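Local coordinates for protein nitrite oxidoreductase subunit C (Kuenenia stuttgartiensis, PDB 7B04) that binds heme and probably passes electrons within a filament-forming nitrite oxidoreductase complex of an anammox bacterium, at residues 161-166 / 277-282. Residues are numbered along the deposited sequence; the frame is centred on the assembly and turned at random.
With CA (calcium ion), chain B; HEM (protoporphyrin IX containing Fe), chain D.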
# COMPACT_ATOMS: atom_id res chain seq x y z
N PRO C 161 29.01 -3.50 49.05
CA PRO C 161 27.88 -4.16 48.38
C PRO C 161 26.76 -4.53 49.34
O PRO C 161 26.92 -4.55 50.57
CB PRO C 161 28.52 -5.42 47.78
CG PRO C 161 29.66 -5.71 48.68
CD PRO C 161 30.18 -4.38 49.16
N VAL C 162 25.60 -4.82 48.75
CA VAL C 162 24.37 -5.09 49.48
C VAL C 162 23.59 -6.18 48.75
O VAL C 162 23.69 -6.32 47.52
CB VAL C 162 23.53 -3.79 49.64
CG1 VAL C 162 22.08 -4.07 50.02
CG2 VAL C 162 24.17 -2.87 50.67
N ASN C 163 22.81 -6.95 49.50
CA ASN C 163 21.92 -7.98 48.96
C ASN C 163 20.50 -7.44 48.96
O ASN C 163 20.06 -6.81 49.92
CB ASN C 163 22.00 -9.26 49.79
CG ASN C 163 21.56 -10.49 49.01
OD1 ASN C 163 21.73 -11.62 49.47
ND2 ASN C 163 20.98 -10.28 47.84
N LEU C 164 19.77 -7.71 47.87
CA LEU C 164 18.41 -7.23 47.69
C LEU C 164 17.47 -8.40 47.44
O LEU C 164 17.82 -9.35 46.73
CB LEU C 164 18.32 -6.26 46.50
CG LEU C 164 18.78 -4.79 46.52
CD1 LEU C 164 17.91 -3.96 47.43
CD2 LEU C 164 20.25 -4.66 46.89
N TRP C 165 16.28 -8.33 48.04
CA TRP C 165 15.21 -9.29 47.80
C TRP C 165 14.01 -8.50 47.26
O TRP C 165 13.36 -7.79 48.03
CB TRP C 165 14.81 -10.04 49.07
CG TRP C 165 15.90 -10.84 49.70
CD1 TRP C 165 17.12 -11.14 49.17
CD2 TRP C 165 15.85 -11.46 50.99
NE1 TRP C 165 17.84 -11.91 50.06
CE2 TRP C 165 17.09 -12.11 51.18
CE3 TRP C 165 14.89 -11.51 52.01
CZ2 TRP C 165 17.38 -12.82 52.35
CZ3 TRP C 165 15.19 -12.21 53.16
CH2 TRP C 165 16.42 -12.86 53.32
N HIS C 166 13.72 -8.64 45.98
CA HIS C 166 12.66 -7.86 45.34
C HIS C 166 11.46 -8.76 45.08
O HIS C 166 11.52 -9.65 44.23
CB HIS C 166 13.14 -7.21 44.05
CG HIS C 166 12.16 -6.23 43.48
ND1 HIS C 166 12.27 -5.74 42.19
CD2 HIS C 166 11.06 -5.66 44.01
CE1 HIS C 166 11.27 -4.90 41.96
NE2 HIS C 166 10.52 -4.83 43.05
N LEU C 277 27.76 -13.93 47.37
CA LEU C 277 27.12 -12.63 47.24
C LEU C 277 25.78 -12.58 47.96
O LEU C 277 25.01 -11.63 47.76
CB LEU C 277 26.92 -12.26 45.77
CG LEU C 277 28.17 -12.05 44.91
CD1 LEU C 277 27.79 -11.79 43.46
CD2 LEU C 277 29.02 -10.92 45.46
N ASP C 278 25.48 -13.57 48.79
CA ASP C 278 24.24 -13.63 49.55
C ASP C 278 24.51 -13.22 50.99
O ASP C 278 25.58 -13.51 51.54
CB ASP C 278 23.68 -15.06 49.54
CG ASP C 278 22.86 -15.36 48.31
OD1 ASP C 278 22.72 -14.48 47.44
OD2 ASP C 278 22.36 -16.50 48.21
N VAL C 279 23.54 -12.55 51.60
CA VAL C 279 23.63 -12.26 53.03
C VAL C 279 23.61 -13.57 53.81
O VAL C 279 22.85 -14.50 53.48
CB VAL C 279 22.53 -11.29 53.47
CG1 VAL C 279 21.18 -11.99 53.58
CG2 VAL C 279 22.91 -10.63 54.79
N GLN C 280 24.46 -13.67 54.82
CA GLN C 280 24.57 -14.87 55.64
C GLN C 280 24.09 -14.57 57.06
O GLN C 280 24.67 -13.72 57.75
CB GLN C 280 26.01 -15.38 55.66
CG GLN C 280 26.59 -15.67 54.28
CD GLN C 280 25.83 -16.76 53.55
OE1 GLN C 280 25.36 -17.73 54.16
NE2 GLN C 280 25.71 -16.62 52.23
N PHE C 281 23.03 -15.26 57.48
CA PHE C 281 22.48 -15.11 58.81
C PHE C 281 23.02 -16.21 59.72
O PHE C 281 23.18 -17.36 59.30
CB PHE C 281 20.95 -15.19 58.80
CG PHE C 281 20.29 -14.14 57.95
CD1 PHE C 281 20.22 -12.82 58.39
CD2 PHE C 281 19.71 -14.47 56.74
CE1 PHE C 281 19.60 -11.86 57.62
CE2 PHE C 281 19.09 -13.50 55.97
CZ PHE C 281 19.03 -12.20 56.40
N VAL C 282 23.33 -15.84 60.96
CA VAL C 282 23.75 -16.80 61.97
C VAL C 282 22.89 -16.61 63.21
O VAL C 282 22.74 -15.47 63.68
CB VAL C 282 25.24 -16.65 62.30
CG1 VAL C 282 25.64 -17.62 63.41
CG2 VAL C 282 26.10 -16.89 61.06
CA CA B . 21.90 -16.01 45.63
CHA HEM D . 15.91 0.51 42.07
CHB HEM D . 17.33 4.80 43.89
CHC HEM D . 16.68 2.94 48.33
CHD HEM D . 15.43 -1.42 46.52
C1A HEM D . 16.44 1.78 42.17
C2A HEM D . 17.04 2.54 41.09
C3A HEM D . 17.42 3.73 41.59
C4A HEM D . 17.10 3.77 43.00
CMA HEM D . 18.10 4.89 40.81
CAA HEM D . 17.15 2.04 39.64
CBA HEM D . 18.61 1.87 39.23
CGA HEM D . 19.05 0.46 39.54
O1A HEM D . 20.23 0.28 39.94
O2A HEM D . 18.21 -0.46 39.40
C1B HEM D . 17.22 4.70 45.26
C2B HEM D . 17.33 5.78 46.22
C3B HEM D . 17.16 5.27 47.46
C4B HEM D . 16.92 3.85 47.31
CMB HEM D . 17.62 7.24 45.81
CAB HEM D . 17.16 5.97 48.84
CBB HEM D . 17.15 7.30 49.02
C1C HEM D . 16.24 1.64 48.22
C2C HEM D . 15.78 0.80 49.32
C3C HEM D . 15.42 -0.39 48.83
C4C HEM D . 15.66 -0.38 47.40
CMC HEM D . 15.69 1.23 50.80
CAC HEM D . 14.88 -1.58 49.65
CBC HEM D . 15.42 -2.80 49.55
C1D HEM D . 15.36 -1.25 45.15
C2D HEM D . 14.75 -2.15 44.18
C3D HEM D . 14.88 -1.62 42.97
C4D HEM D . 15.58 -0.35 43.10
CMD HEM D . 14.07 -3.50 44.48
CAD HEM D . 14.38 -2.26 41.66
CBD HEM D . 13.04 -1.65 41.24
CGD HEM D . 12.46 -2.44 40.09
O1D HEM D . 11.31 -2.15 39.68
O2D HEM D . 13.14 -3.37 39.59
NA HEM D . 16.50 2.56 43.31
NB HEM D . 16.97 3.55 45.96
NC HEM D . 16.16 0.88 47.06
ND HEM D . 15.85 -0.15 44.44
FE HEM D . 16.61 1.76 45.10
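Asn163, on strand 162-168, faces Asp278 and Val279 in the loop between strands 262-270 and 286-294. The backbones come nearest at Asn163 and Asp278, with CA atoms 6.1 Å apart. Segment 277-282 has no regular secondary structure, and the contact is made by side chains of both segments, with one hydrogen bond from the loop backbone. Val279 N donates this bond to Asn163 OD1 (2.9 Å, N-H...O angle 156°). It arrives in the carbonyl plane, on a lone pair. Asn163 CG is anti to its backbone N (chi1 -158°), which carries CG toward the loop; OD1 then meets Val279 N. The other end of this amide, ND2, bonds to Leu236 O of strand 233-238, so both ends are held and its flip is fixed. An alanine at Asn163 would probably leave Val279 N and Leu236 O without these partners and loosen the loop against the strand. Beyond the amide, Trp165 and Phe281 meet tip to tip, with Trp165 CH2 3.8 Å from Phe281 CE2. The tryptophan atom lies at the edge of the phenylalanine ring. Val279 crosses Trp165 at about a right angle, and its CG1 is 4.1 Å from Trp165 CZ2. Asp278 binds calcium through both carboxylate oxygens, OD1 at 2.5 Å and OD2 at 2.7 Å; OD2 also accepts a hydrogen bond from Thr273. Asp235, Gln247, His249 and Asp251 complete the metal site. Leu164 and His166 border the heme, with Leu164 CD1 3.5 Å from HEM CBC. The strand thus lies between a calcium-binding loop and the heme pocket, in a beta-rich domain of the ethylbenzene dehydrogenase heme-subunit family.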